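Local coordinates for protein nucleocapsid (Crimean-congo hemorrhagic fever virus, PDB 4AKL) that binds single- and double-stranded RNA, probably takes part in packaging the viral genome, and probably also cuts double-stranded DNA without sequence specificity, at residues Val198-Glu203 with Pro215-Ile220; Phe330-Gly335 with Thr394-Asn399; Asp366-Gln369 with Tyr374-Pro377. All coordinates share one frame; numbering follows the deposited sequence.

Interaction 1: residues Val198-Glu203 with Pro215-Ile220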
ATOM      1  N   VAL A 198       7.359   8.908 -31.863  1.00 77.02           N
ATOM      2  CA  VAL A 198       7.666   7.825 -30.940  1.00 78.01           C
ATOM      3  C   VAL A 198       8.717   6.882 -31.573  1.00 75.99           C
ATOM      4  O   VAL A 198       9.676   6.481 -30.931  1.00 75.83           O
ATOM      5  CB  VAL A 198       6.379   7.033 -30.572  1.00 81.98           C
ATOM      6  CG1 VAL A 198       6.701   5.833 -29.697  1.00 84.24           C
ATOM      7  CG2 VAL A 198       5.363   7.944 -29.890  1.00 83.86           C
ATOM      8  N   GLU A 199       8.529   6.554 -32.844  1.00 74.54           N
ATOM      9  CA  GLU A 199       9.423   5.632 -33.543  1.00 73.40           C
ATOM     10  C   GLU A 199      10.827   6.260 -33.771  1.00 69.15           C
ATOM     11  O   GLU A 199      11.835   5.541 -33.801  1.00 69.27           O
ATOM     12  CB  GLU A 199       8.727   5.149 -34.840  1.00 74.44           C
ATOM     13  CG  GLU A 199       9.482   4.150 -35.721  1.00 75.72           C
ATOM     14  CD  GLU A 199       9.923   2.881 -35.010  1.00 79.59           C
ATOM     15  OE1 GLU A 199       9.080   2.208 -34.350  1.00 84.22           O
ATOM     16  OE2 GLU A 199      11.127   2.548 -35.121  1.00 79.49           O
ATOM     17  N   TRP A 200      10.889   7.590 -33.906  1.00 65.54           N
ATOM     18  CA  TRP A 200      12.169   8.307 -34.003  1.00 61.89           C
ATOM     19  C   TRP A 200      12.934   8.197 -32.698  1.00 61.64           C
ATOM     20  O   TRP A 200      14.163   8.011 -32.700  1.00 60.09           O
ATOM     21  CB  TRP A 200      11.946   9.797 -34.315  1.00 60.04           C
ATOM     22  CG  TRP A 200      13.212  10.629 -34.488  1.00 57.45           C
ATOM     23  CD1 TRP A 200      13.826  10.949 -35.667  1.00 55.71           C
ATOM     24  CD2 TRP A 200      14.002  11.254 -33.447  1.00 57.04           C
ATOM     25  NE1 TRP A 200      14.935  11.716 -35.426  1.00 54.15           N
ATOM     26  CE2 TRP A 200      15.071  11.917 -34.079  1.00 54.14           C
ATOM     27  CE3 TRP A 200      13.906  11.307 -32.052  1.00 58.64           C
ATOM     28  CZ2 TRP A 200      16.045  12.634 -33.370  1.00 53.52           C
ATOM     29  CZ3 TRP A 200      14.895  12.027 -31.336  1.00 58.31           C
ATOM     30  CH2 TRP A 200      15.947  12.671 -32.013  1.00 55.41           C
ATOM     31  N   CYS A 201      12.202   8.328 -31.584  1.00 62.39           N
ATOM     32  CA  CYS A 201      12.792   8.211 -30.259  1.00 62.91           C
ATOM     33  C   CYS A 201      13.353   6.815 -30.027  1.00 64.33           C
ATOM     34  O   CYS A 201      14.467   6.677 -29.503  1.00 64.03           O
ATOM     35  CB  CYS A 201      11.770   8.568 -29.162  1.00 65.33           C
ATOM     36  SG  CYS A 201      11.346  10.320 -29.101  1.00 63.51           S
ATOM     37  N   ARG A 202      12.590   5.788 -30.426  1.00 65.80           N
ATOM     38  CA  ARG A 202      13.019   4.395 -30.268  1.00 67.91           C
ATOM     39  C   ARG A 202      14.354   4.165 -30.979  1.00 65.75           C
ATOM     40  O   ARG A 202      15.227   3.517 -30.446  1.00 66.76           O
ATOM     41  CB  ARG A 202      11.939   3.409 -30.763  1.00 70.65           C
ATOM     42  CG  ARG A 202      12.263   1.887 -30.500  1.00 75.41           C
ATOM     43  CD  ARG A 202      11.061   0.915 -30.763  1.00 80.28           C
ATOM     44  NE  ARG A 202       9.972   1.601 -31.473  1.00 80.33           N
ATOM     45  CZ  ARG A 202       8.737   1.842 -31.007  1.00 83.39           C
ATOM     46  NH1 ARG A 202       8.323   1.420 -29.793  1.00 87.27           N
ATOM     47  NH2 ARG A 202       7.880   2.503 -31.795  1.00 82.87           N
ATOM     48  N   GLU A 203      14.508   4.724 -32.171  1.00 62.75           N
ATOM     49  CA  GLU A 203      15.780   4.613 -32.907  1.00 61.45           C
ATOM     50  C   GLU A 203      16.926   5.454 -32.258  1.00 59.36           C
ATOM     51  O   GLU A 203      18.055   4.965 -32.102  1.00 59.88           O
ATOM     52  CB  GLU A 203      15.579   4.984 -34.366  1.00 59.80           C
ATOM     53  CG  GLU A 203      14.827   3.901 -35.189  1.00 63.02           C
ATOM     54  CD  GLU A 203      15.686   2.663 -35.493  1.00 67.23           C
ATOM     55  OE1 GLU A 203      16.916   2.800 -35.698  1.00 67.26           O
ATOM     56  OE2 GLU A 203      15.129   1.551 -35.521  1.00 71.25           O
ATOM     57  N   PRO A 215      15.504  15.961 -36.929  1.00 43.41           N
ATOM     58  CA  PRO A 215      14.282  15.267 -36.646  1.00 45.15           C
ATOM     59  C   PRO A 215      13.194  15.601 -37.680  1.00 46.38           C
ATOM     60  O   PRO A 215      13.214  16.691 -38.222  1.00 45.52           O
ATOM     61  CB  PRO A 215      13.857  15.828 -35.277  1.00 46.37           C
ATOM     62  CG  PRO A 215      14.923  16.554 -34.771  1.00 45.05           C
ATOM     63  CD  PRO A 215      15.826  16.922 -35.864  1.00 43.41           C
ATOM     64  N   PRO A 216      12.244  14.667 -37.924  1.00 48.27           N
ATOM     65  CA  PRO A 216      11.164  14.818 -38.938  1.00 50.15           C
ATOM     66  C   PRO A 216      10.129  15.933 -38.681  1.00 52.12           C
ATOM     67  O   PRO A 216       9.519  16.427 -39.640  1.00 52.87           O
ATOM     68  CB  PRO A 216      10.456  13.446 -38.906  1.00 51.42           C
ATOM     69  CG  PRO A 216      10.780  12.870 -37.610  1.00 51.47           C
ATOM     70  CD  PRO A 216      12.138  13.367 -37.228  1.00 49.33           C
ATOM     71  N   TRP A 217       9.941  16.288 -37.398  1.00 53.69           N
ATOM     72  CA  TRP A 217       8.986  17.343 -36.966  1.00 56.26           C
ATOM     73  C   TRP A 217       9.583  18.747 -37.137  1.00 56.29           C
ATOM     74  O   TRP A 217       8.846  19.748 -37.168  1.00 58.88           O
ATOM     75  CB  TRP A 217       8.559  17.145 -35.497  1.00 57.79           C
ATOM     76  CG  TRP A 217       9.720  17.196 -34.499  1.00 55.02           C
ATOM     77  CD1 TRP A 217      10.394  18.308 -34.061  1.00 53.49           C
ATOM     78  CD2 TRP A 217      10.319  16.085 -33.846  1.00 53.09           C
ATOM     79  NE1 TRP A 217      11.385  17.946 -33.173  1.00 51.28           N
ATOM     80  CE2 TRP A 217      11.360  16.587 -33.025  1.00 51.49           C
ATOM     81  CE3 TRP A 217      10.091  14.701 -33.883  1.00 54.10           C
ATOM     82  CZ2 TRP A 217      12.171  15.749 -32.234  1.00 51.51           C
ATOM     83  CZ3 TRP A 217      10.901  13.859 -33.082  1.00 53.97           C
ATOM     84  CH2 TRP A 217      11.926  14.396 -32.274  1.00 52.58           C
ATOM     85  N   GLY A 218      10.906  18.813 -37.224  1.00 54.27           N
ATOM     86  CA  GLY A 218      11.610  20.073 -37.392  1.00 54.30           C
ATOM     87  C   GLY A 218      12.670  20.268 -36.324  1.00 53.60           C
ATOM     88  O   GLY A 218      13.428  19.360 -36.001  1.00 51.80           O
ATOM     89  N   ASP A 219      12.712  21.458 -35.752  1.00 55.62           N
ATOM     90  CA  ASP A 219      13.733  21.761 -34.758  1.00 55.63           C
ATOM     91  C   ASP A 219      13.645  20.837 -33.541  1.00 56.31           C
ATOM     92  O   ASP A 219      12.542  20.457 -33.107  1.00 57.75           O
ATOM     93  CB  ASP A 219      13.629  23.206 -34.294  1.00 57.97           C
ATOM     94  CG  ASP A 219      14.868  23.641 -33.540  1.00 58.01           C
ATOM     95  OD1 ASP A 219      15.959  23.638 -34.175  1.00 56.06           O
ATOM     96  OD2 ASP A 219      14.729  23.960 -32.334  1.00 59.65           O
ATOM     97  N   ILE A 220      14.815  20.494 -32.993  1.00 55.42           N
ATOM     98  CA  ILE A 220      14.919  19.576 -31.863  1.00 56.10           C
ATOM     99  C   ILE A 220      14.104  20.039 -30.621  1.00 59.28           C
ATOM    100  O   ILE A 220      13.632  19.210 -29.835  1.00 60.29           O
ATOM    101  CB  ILE A 220      16.403  19.359 -31.483  1.00 54.72           C
ATOM    102  CG1 ILE A 220      16.580  18.110 -30.639  1.00 54.89           C
ATOM    103  CG2 ILE A 220      16.974  20.587 -30.751  1.00 55.76           C
ATOM    104  CD1 ILE A 220      16.187  16.830 -31.331  1.00 53.63           C
TER
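With its CG anti to the backbone N (chi1 -178°), Trp200 swings its indole off the helix toward the loop 215-220, where Trp217 holds CG between its own backbone N and carbonyl carbon and sends the far end of its six-membered ring to meet it. The two indoles form a T-shaped pair: the edge of Trp217 stands on the face of Trp200, six-membered centroids 5.1 Å apart and planes at 67°, and CH2 of Trp217 comes to 3.7 Å from CE3 of Trp200. At the pyrrole end of Trp200, CD of Pro216 lies close to CD1, at 3.3 Å. CD1 of Ile220 touches the other end, at CH2. The loop braces its own tryptophan: NE1 of Trp217 donates to O of Asp219 (2.8 Å, bent to 132°), within the indole plane but well above the carbonyl plane, while CB of Pro215 packs on a Trp217 face. A type I turn from Pro215 to Gly218, with Gly218 N bonded to Pro215 O, carries both prolines and Trp217. The contact thus folds the loop back against helix 195-204, the helix just before it; Trp217 also meets His197 edge-to-face and reaches Leu230 and Val231 of helix 230-242.

Interaction 2: residues Phe330-Gly335 with Thr394-Asn399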
ATOM      1  N   PHE A 330      -1.656  -3.041  23.784  1.00 30.80           N
ATOM      2  CA  PHE A 330      -2.622  -1.976  23.511  1.00 29.94           C
ATOM      3  C   PHE A 330      -3.544  -2.348  22.321  1.00 29.70           C
ATOM      4  O   PHE A 330      -4.761  -2.226  22.393  1.00 29.16           O
ATOM      5  CB  PHE A 330      -1.870  -0.667  23.210  1.00 29.68           C
ATOM      6  CG  PHE A 330      -2.750   0.544  23.086  1.00 28.62           C
ATOM      7  CD1 PHE A 330      -3.326   0.872  21.898  1.00 28.90           C
ATOM      8  CD2 PHE A 330      -2.950   1.393  24.174  1.00 31.73           C
ATOM      9  CE1 PHE A 330      -4.137   2.033  21.791  1.00 28.08           C
ATOM     10  CE2 PHE A 330      -3.721   2.518  24.072  1.00 30.87           C
ATOM     11  CZ  PHE A 330      -4.330   2.822  22.856  1.00 31.00           C
ATOM     12  N   LEU A 331      -2.922  -2.793  21.224  1.00 29.26           N
ATOM     13  CA  LEU A 331      -3.642  -3.154  20.029  1.00 28.60           C
ATOM     14  C   LEU A 331      -4.469  -4.407  20.206  1.00 29.47           C
ATOM     15  O   LEU A 331      -5.553  -4.493  19.660  1.00 29.36           O
ATOM     16  CB  LEU A 331      -2.690  -3.270  18.863  1.00 28.20           C
ATOM     17  CG  LEU A 331      -1.972  -1.952  18.465  1.00 26.57           C
ATOM     18  CD1 LEU A 331      -0.680  -2.193  17.639  1.00 23.42           C
ATOM     19  CD2 LEU A 331      -2.940  -0.989  17.705  1.00 24.23           C
ATOM     20  N   PHE A 332      -3.977  -5.339  20.993  1.00 30.47           N
ATOM     21  CA  PHE A 332      -4.677  -6.574  21.259  1.00 32.61           C
ATOM     22  C   PHE A 332      -5.973  -6.300  21.990  1.00 33.66           C
ATOM     23  O   PHE A 332      -6.987  -6.826  21.615  1.00 34.06           O
ATOM     24  CB  PHE A 332      -3.811  -7.538  22.088  1.00 33.57           C
ATOM     25  CG  PHE A 332      -4.540  -8.773  22.568  1.00 35.03           C
ATOM     26  CD1 PHE A 332      -4.783  -9.833  21.712  1.00 35.50           C
ATOM     27  CD2 PHE A 332      -4.972  -8.876  23.899  1.00 37.93           C
ATOM     28  CE1 PHE A 332      -5.459 -10.963  22.141  1.00 37.48           C
ATOM     29  CE2 PHE A 332      -5.636 -10.028  24.380  1.00 37.85           C
ATOM     30  CZ  PHE A 332      -5.883 -11.074  23.505  1.00 38.96           C
ATOM     31  N   GLU A 333      -5.910  -5.473  23.026  1.00 34.79           N
ATOM     32  CA  GLU A 333      -7.124  -5.084  23.818  1.00 36.25           C
ATOM     33  C   GLU A 333      -8.134  -4.443  22.934  1.00 35.87           C
ATOM     34  O   GLU A 333      -9.288  -4.658  23.101  1.00 35.73           O
ATOM     35  CB  GLU A 333      -6.782  -4.121  24.952  1.00 36.50           C
ATOM     36  CG  GLU A 333      -5.775  -4.656  25.940  1.00 38.69           C
ATOM     37  CD  GLU A 333      -6.294  -5.840  26.666  1.00 43.04           C
ATOM     38  OE1 GLU A 333      -7.489  -5.802  27.007  1.00 46.38           O
ATOM     39  OE2 GLU A 333      -5.533  -6.805  26.918  1.00 44.38           O
ATOM     40  N   LEU A 334      -7.666  -3.674  21.949  1.00 35.64           N
ATOM     41  CA  LEU A 334      -8.528  -2.899  21.082  1.00 35.66           C
ATOM     42  C   LEU A 334      -9.381  -3.778  20.119  1.00 36.21           C
ATOM     43  O   LEU A 334     -10.548  -3.496  19.844  1.00 36.39           O
ATOM     44  CB  LEU A 334      -7.614  -1.969  20.280  1.00 35.21           C
ATOM     45  CG  LEU A 334      -7.961  -0.534  19.981  1.00 36.37           C
ATOM     46  CD1 LEU A 334      -8.203   0.292  21.228  1.00 36.68           C
ATOM     47  CD2 LEU A 334      -6.817   0.108  19.126  1.00 34.51           C
ATOM     48  N   GLY A 335      -8.774  -4.831  19.586  1.00 36.82           N
ATOM     49  CA  GLY A 335      -9.463  -5.751  18.734  1.00 37.45           C
ATOM     50  C   GLY A 335     -10.209  -6.835  19.497  1.00 39.59           C
ATOM     51  O   GLY A 335     -10.962  -7.559  18.898  1.00 39.56           O
ATOM     52  N   THR A 394      -2.915  -8.983  16.917  1.00 30.31           N
ATOM     53  CA  THR A 394      -3.745 -10.191  16.925  1.00 30.82           C
ATOM     54  C   THR A 394      -3.185 -11.184  17.903  1.00 32.90           C
ATOM     55  O   THR A 394      -3.905 -12.083  18.379  1.00 34.05           O
ATOM     56  CB  THR A 394      -3.841 -10.832  15.557  1.00 31.45           C
ATOM     57  OG1 THR A 394      -2.564 -11.395  15.180  1.00 30.78           O
ATOM     58  CG2 THR A 394      -4.332  -9.817  14.497  1.00 26.96           C
ATOM     59  N   ILE A 395      -1.901 -11.041  18.195  1.00 33.07           N
ATOM     60  CA  ILE A 395      -1.199 -11.822  19.220  1.00 34.47           C
ATOM     61  C   ILE A 395      -0.496 -10.842  20.181  1.00 34.06           C
ATOM     62  O   ILE A 395       0.349 -10.076  19.742  1.00 33.05           O
ATOM     63  CB  ILE A 395      -0.112 -12.719  18.588  1.00 35.36           C
ATOM     64  CG1 ILE A 395      -0.663 -13.674  17.489  1.00 36.07           C
ATOM     65  CG2 ILE A 395       0.532 -13.509  19.625  1.00 36.35           C
ATOM     66  CD1 ILE A 395       0.439 -14.435  16.678  1.00 35.06           C
ATOM     67  N   PRO A 396      -0.864 -10.831  21.466  1.00 35.06           N
ATOM     68  CA  PRO A 396      -0.129  -9.994  22.431  1.00 35.64           C
ATOM     69  C   PRO A 396       1.182 -10.700  22.791  1.00 37.09           C
ATOM     70  O   PRO A 396       1.170 -11.814  23.356  1.00 37.68           O
ATOM     71  CB  PRO A 396      -1.061  -9.918  23.617  1.00 36.31           C
ATOM     72  CG  PRO A 396      -1.787 -11.193  23.628  1.00 37.29           C
ATOM     73  CD  PRO A 396      -1.864 -11.669  22.150  1.00 36.61           C
ATOM     74  N   VAL A 397       2.295 -10.076  22.453  1.00 36.91           N
ATOM     75  CA  VAL A 397       3.583 -10.799  22.499  1.00 38.68           C
ATOM     76  C   VAL A 397       4.053 -11.157  23.896  1.00 40.96           C
ATOM     77  O   VAL A 397       4.856 -12.073  24.055  1.00 42.90           O
ATOM     78  CB  VAL A 397       4.712 -10.040  21.755  1.00 37.85           C
ATOM     79  CG1 VAL A 397       4.353  -9.860  20.280  1.00 35.72           C
ATOM     80  CG2 VAL A 397       5.014  -8.748  22.436  1.00 37.10           C
ATOM     81  N   ALA A 398       3.546 -10.445  24.900  1.00 41.59           N
ATOM     82  CA  ALA A 398       3.844 -10.740  26.305  1.00 43.54           C
ATOM     83  C   ALA A 398       3.226 -12.066  26.779  1.00 45.68           C
ATOM     84  O   ALA A 398       3.775 -12.711  27.658  1.00 47.07           O
ATOM     85  CB  ALA A 398       3.367  -9.582  27.211  1.00 42.92           C
ATOM     86  N   ASN A 399       2.075 -12.443  26.213  1.00 45.68           N
ATOM     87  CA  ASN A 399       1.388 -13.726  26.541  1.00 47.58           C
ATOM     88  C   ASN A 399       0.676 -14.258  25.284  1.00 46.40           C
ATOM     89  O   ASN A 399      -0.531 -14.143  25.182  1.00 45.83           O
ATOM     90  CB  ASN A 399       0.379 -13.526  27.687  1.00 48.44           C
ATOM     91  CG  ASN A 399       1.049 -13.268  29.046  1.00 51.57           C
ATOM     92  OD1 ASN A 399       1.675 -14.163  29.617  1.00 56.42           O
ATOM     93  ND2 ASN A 399       0.903 -12.036  29.577  1.00 53.72           N
TER
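Phe332 and Pro396 meet face on: the pyrrolidine ring lies nearly flat over one face of the phenyl, with CG above its centre. From CG of Pro396 to the centroid of the Phe332 ring is 3.7 Å, only 7° off the ring normal, the geometry of a CH-pi contact in which the slightly positive C-H groups of proline face the pi cloud. The neighbouring carbons spread the contact across the ring. CD of Pro396 sits 3.5 Å from CD1 of Phe332, and CB of Pro396 lies 3.8 Å from CG of Phe332, near the root of the side chain. A chi1 of 172°, with CG anti to the backbone N, carries the phenyl off helix 324-336, and chi2 near 78° turns its face to the proline. Thr394 approaches differently, through its backbone: its O lies near the ring plane at the edge, 4.1 Å from CD1 of Phe332. No hydrogen bond joins the two segments, but polar links nearby tie the same elements together, among them Ser328 OG with Val397 N. Pro396 itself begins a type I turn, closed by Asn399 N to Pro396 O (3.1 Å). This is a proline-aromatic CH-pi stack, here fixing the loop that follows helix 385-392 onto helix 324-336, a buried contact within a largely helical nucleocapsid fold.

Interaction 3: residues Asp366-Gln369 with Tyr374-Pro377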
ATOM      1  N   ASP A 366      -7.602  15.411  11.811  1.00 33.36           N
ATOM      2  CA  ASP A 366      -8.158  16.754  11.902  1.00 35.24           C
ATOM      3  C   ASP A 366      -7.356  17.787  11.179  1.00 35.48           C
ATOM      4  O   ASP A 366      -7.805  18.941  11.072  1.00 36.54           O
ATOM      5  CB  ASP A 366      -8.266  17.150  13.386  1.00 35.98           C
ATOM      6  CG  ASP A 366      -9.392  16.409  14.108  1.00 38.58           C
ATOM      7  OD1 ASP A 366     -10.436  16.090  13.472  1.00 42.86           O
ATOM      8  OD2 ASP A 366      -9.243  16.158  15.308  1.00 42.14           O
ATOM      9  N   SER A 367      -6.179  17.399  10.678  1.00 34.22           N
ATOM     10  CA  SER A 367      -5.266  18.358  10.028  1.00 34.75           C
ATOM     11  C   SER A 367      -5.341  18.298   8.474  1.00 35.07           C
ATOM     12  O   SER A 367      -5.171  19.316   7.817  1.00 36.64           O
ATOM     13  CB  SER A 367      -3.855  18.091  10.528  1.00 34.21           C
ATOM     14  OG  SER A 367      -3.505  16.716  10.237  1.00 32.24           O
ATOM     15  N   PHE A 368      -5.624  17.122   7.912  1.00 34.11           N
ATOM     16  CA  PHE A 368      -5.546  16.887   6.447  1.00 34.41           C
ATOM     17  C   PHE A 368      -6.640  17.639   5.679  1.00 36.18           C
ATOM     18  O   PHE A 368      -7.800  17.430   5.908  1.00 36.21           O
ATOM     19  CB  PHE A 368      -5.554  15.348   6.114  1.00 32.78           C
ATOM     20  CG  PHE A 368      -5.057  15.012   4.676  1.00 31.68           C
ATOM     21  CD1 PHE A 368      -3.728  15.015   4.376  1.00 29.09           C
ATOM     22  CD2 PHE A 368      -5.961  14.726   3.649  1.00 32.27           C
ATOM     23  CE1 PHE A 368      -3.287  14.727   3.097  1.00 29.80           C
ATOM     24  CE2 PHE A 368      -5.538  14.419   2.357  1.00 29.97           C
ATOM     25  CZ  PHE A 368      -4.219  14.420   2.062  1.00 29.24           C
ATOM     26  N   GLN A 369      -6.225  18.504   4.766  1.00 37.88           N
ATOM     27  CA  GLN A 369      -7.096  19.458   4.158  1.00 39.99           C
ATOM     28  C   GLN A 369      -7.790  18.996   2.833  1.00 40.64           C
ATOM     29  O   GLN A 369      -8.579  19.752   2.277  1.00 42.89           O
ATOM     30  CB  GLN A 369      -6.311  20.755   3.936  1.00 41.37           C
ATOM     31  CG  GLN A 369      -5.893  21.409   5.238  1.00 42.81           C
ATOM     32  CD  GLN A 369      -5.170  22.737   5.070  1.00 45.46           C
ATOM     33  OE1 GLN A 369      -4.731  23.102   3.969  1.00 45.43           O
ATOM     34  NE2 GLN A 369      -5.032  23.480   6.191  1.00 46.59           N
ATOM     35  N   TYR A 374      -6.051  10.914  -1.121  1.00 34.93           N
ATOM     36  CA  TYR A 374      -4.786  11.448  -1.537  1.00 35.28           C
ATOM     37  C   TYR A 374      -3.660  11.396  -0.520  1.00 33.69           C
ATOM     38  O   TYR A 374      -2.505  11.646  -0.875  1.00 34.33           O
ATOM     39  CB  TYR A 374      -4.955  12.894  -1.947  1.00 36.15           C
ATOM     40  CG  TYR A 374      -5.765  13.064  -3.181  1.00 39.02           C
ATOM     41  CD1 TYR A 374      -5.374  12.459  -4.380  1.00 39.49           C
ATOM     42  CD2 TYR A 374      -6.908  13.869  -3.182  1.00 39.77           C
ATOM     43  CE1 TYR A 374      -6.100  12.621  -5.549  1.00 42.40           C
ATOM     44  CE2 TYR A 374      -7.637  14.042  -4.336  1.00 43.14           C
ATOM     45  CZ  TYR A 374      -7.218  13.405  -5.526  1.00 44.28           C
ATOM     46  OH  TYR A 374      -7.935  13.570  -6.668  1.00 48.29           O
ATOM     47  N   MET A 375      -3.991  11.104   0.718  1.00 31.79           N
ATOM     48  CA  MET A 375      -3.015  11.088   1.804  1.00 30.86           C
ATOM     49  C   MET A 375      -1.838  10.202   1.500  1.00 29.60           C
ATOM     50  O   MET A 375      -2.007   9.136   0.897  1.00 29.74           O
ATOM     51  CB  MET A 375      -3.686  10.584   3.090  1.00 29.93           C
ATOM     52  CG  MET A 375      -2.854  10.757   4.315  1.00 30.57           C
ATOM     53  SD  MET A 375      -3.773  10.295   5.814  1.00 31.79           S
ATOM     54  CE  MET A 375      -4.799  11.694   6.007  1.00 27.25           C
ATOM     55  N   HIS A 376      -0.664  10.625   1.909  1.00 29.24           N
ATOM     56  CA  HIS A 376       0.568   9.799   1.750  1.00 28.85           C
ATOM     57  C   HIS A 376       0.446   8.578   2.617  1.00 27.57           C
ATOM     58  O   HIS A 376      -0.066   8.659   3.761  1.00 26.61           O
ATOM     59  CB  HIS A 376       1.797  10.605   2.092  1.00 29.44           C
ATOM     60  CG  HIS A 376       3.107   9.933   1.785  1.00 30.15           C
ATOM     61  ND1 HIS A 376       3.636   8.946   2.577  1.00 29.60           N
ATOM     62  CD2 HIS A 376       4.005  10.137   0.791  1.00 31.85           C
ATOM     63  CE1 HIS A 376       4.796   8.565   2.082  1.00 31.60           C
ATOM     64  NE2 HIS A 376       5.048   9.277   1.001  1.00 28.99           N
ATOM     65  N   PRO A 377       0.932   7.397   2.108  1.00 27.84           N
ATOM     66  CA  PRO A 377       0.744   6.139   2.819  1.00 27.12           C
ATOM     67  C   PRO A 377       1.480   5.935   4.118  1.00 26.62           C
ATOM     68  O   PRO A 377       1.233   4.918   4.818  1.00 25.52           O
ATOM     69  CB  PRO A 377       1.249   5.091   1.812  1.00 28.61           C
ATOM     70  CG  PRO A 377       2.178   5.808   0.908  1.00 29.45           C
ATOM     71  CD  PRO A 377       1.506   7.150   0.771  1.00 28.87           C
TER
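Phe368 and Met375 face each other across two irregular pieces of one loop, the backbone in a polyproline-II-like conformation at both residues and their CA atoms 7.8 Å apart. The pairing is a Met-aromatic contact, closing a short excursion of the chain between helices 355-360 and 385-392. The methyl group does most of the touching. CE of Met375 lies over one face of the Phe368 ring, 4.0 Å from the centroid and 28° off the normal, nearer the end where the ring joins its side chain. SD of Met375 stays farther back, 5.1 Å from the centroid. The thioether reaches this place because Met375 is extended through chi1 and chi2 and then bends at chi3 (-77°), turning the methyl back over the phenyl. The outer end of the ring meets the start of the residue: CZ of Phe368 is 3.6 Å from CA of Met375, with CB also over the face. Tyr374 adds its carbonyl carbon and CB near CZ, while its side chain leads away from the ring and lies about 4 Å from a bound triethylene glycol, probably from the crystallisation liquor. Around the pair, Ser367 OG bonds to Lys114 O and His376 NE2 to Gln122 O, tying both pieces to the region of residues 114-122; Met375 also rests on Thr381. At the root of the phenyl, CE of Met375 packs 3.6 Å from CG of Phe368 and 3.7 Å from its CB.

Overall arrangement
All three contacts are buried and centre on an aromatic ring, and none has a hydrogen bond between its two segments. Interaction 1, about 38 Å from the chain centre, includes an exposed Pro216, and interaction 3, about 15 Å from it, a partly exposed Tyr374; only interaction 2, at about 23 Å, has every touching residue buried. Interactions 1 and 2 each join a helix to a loop, whereas interaction 3 links two pieces of one loop. The ring is met by an indole edge in the first, a proline in the second and a methionine methyl in the third. Interaction 3 falls within the chain span closed by interaction 2, yet their centres are about 28 Å apart.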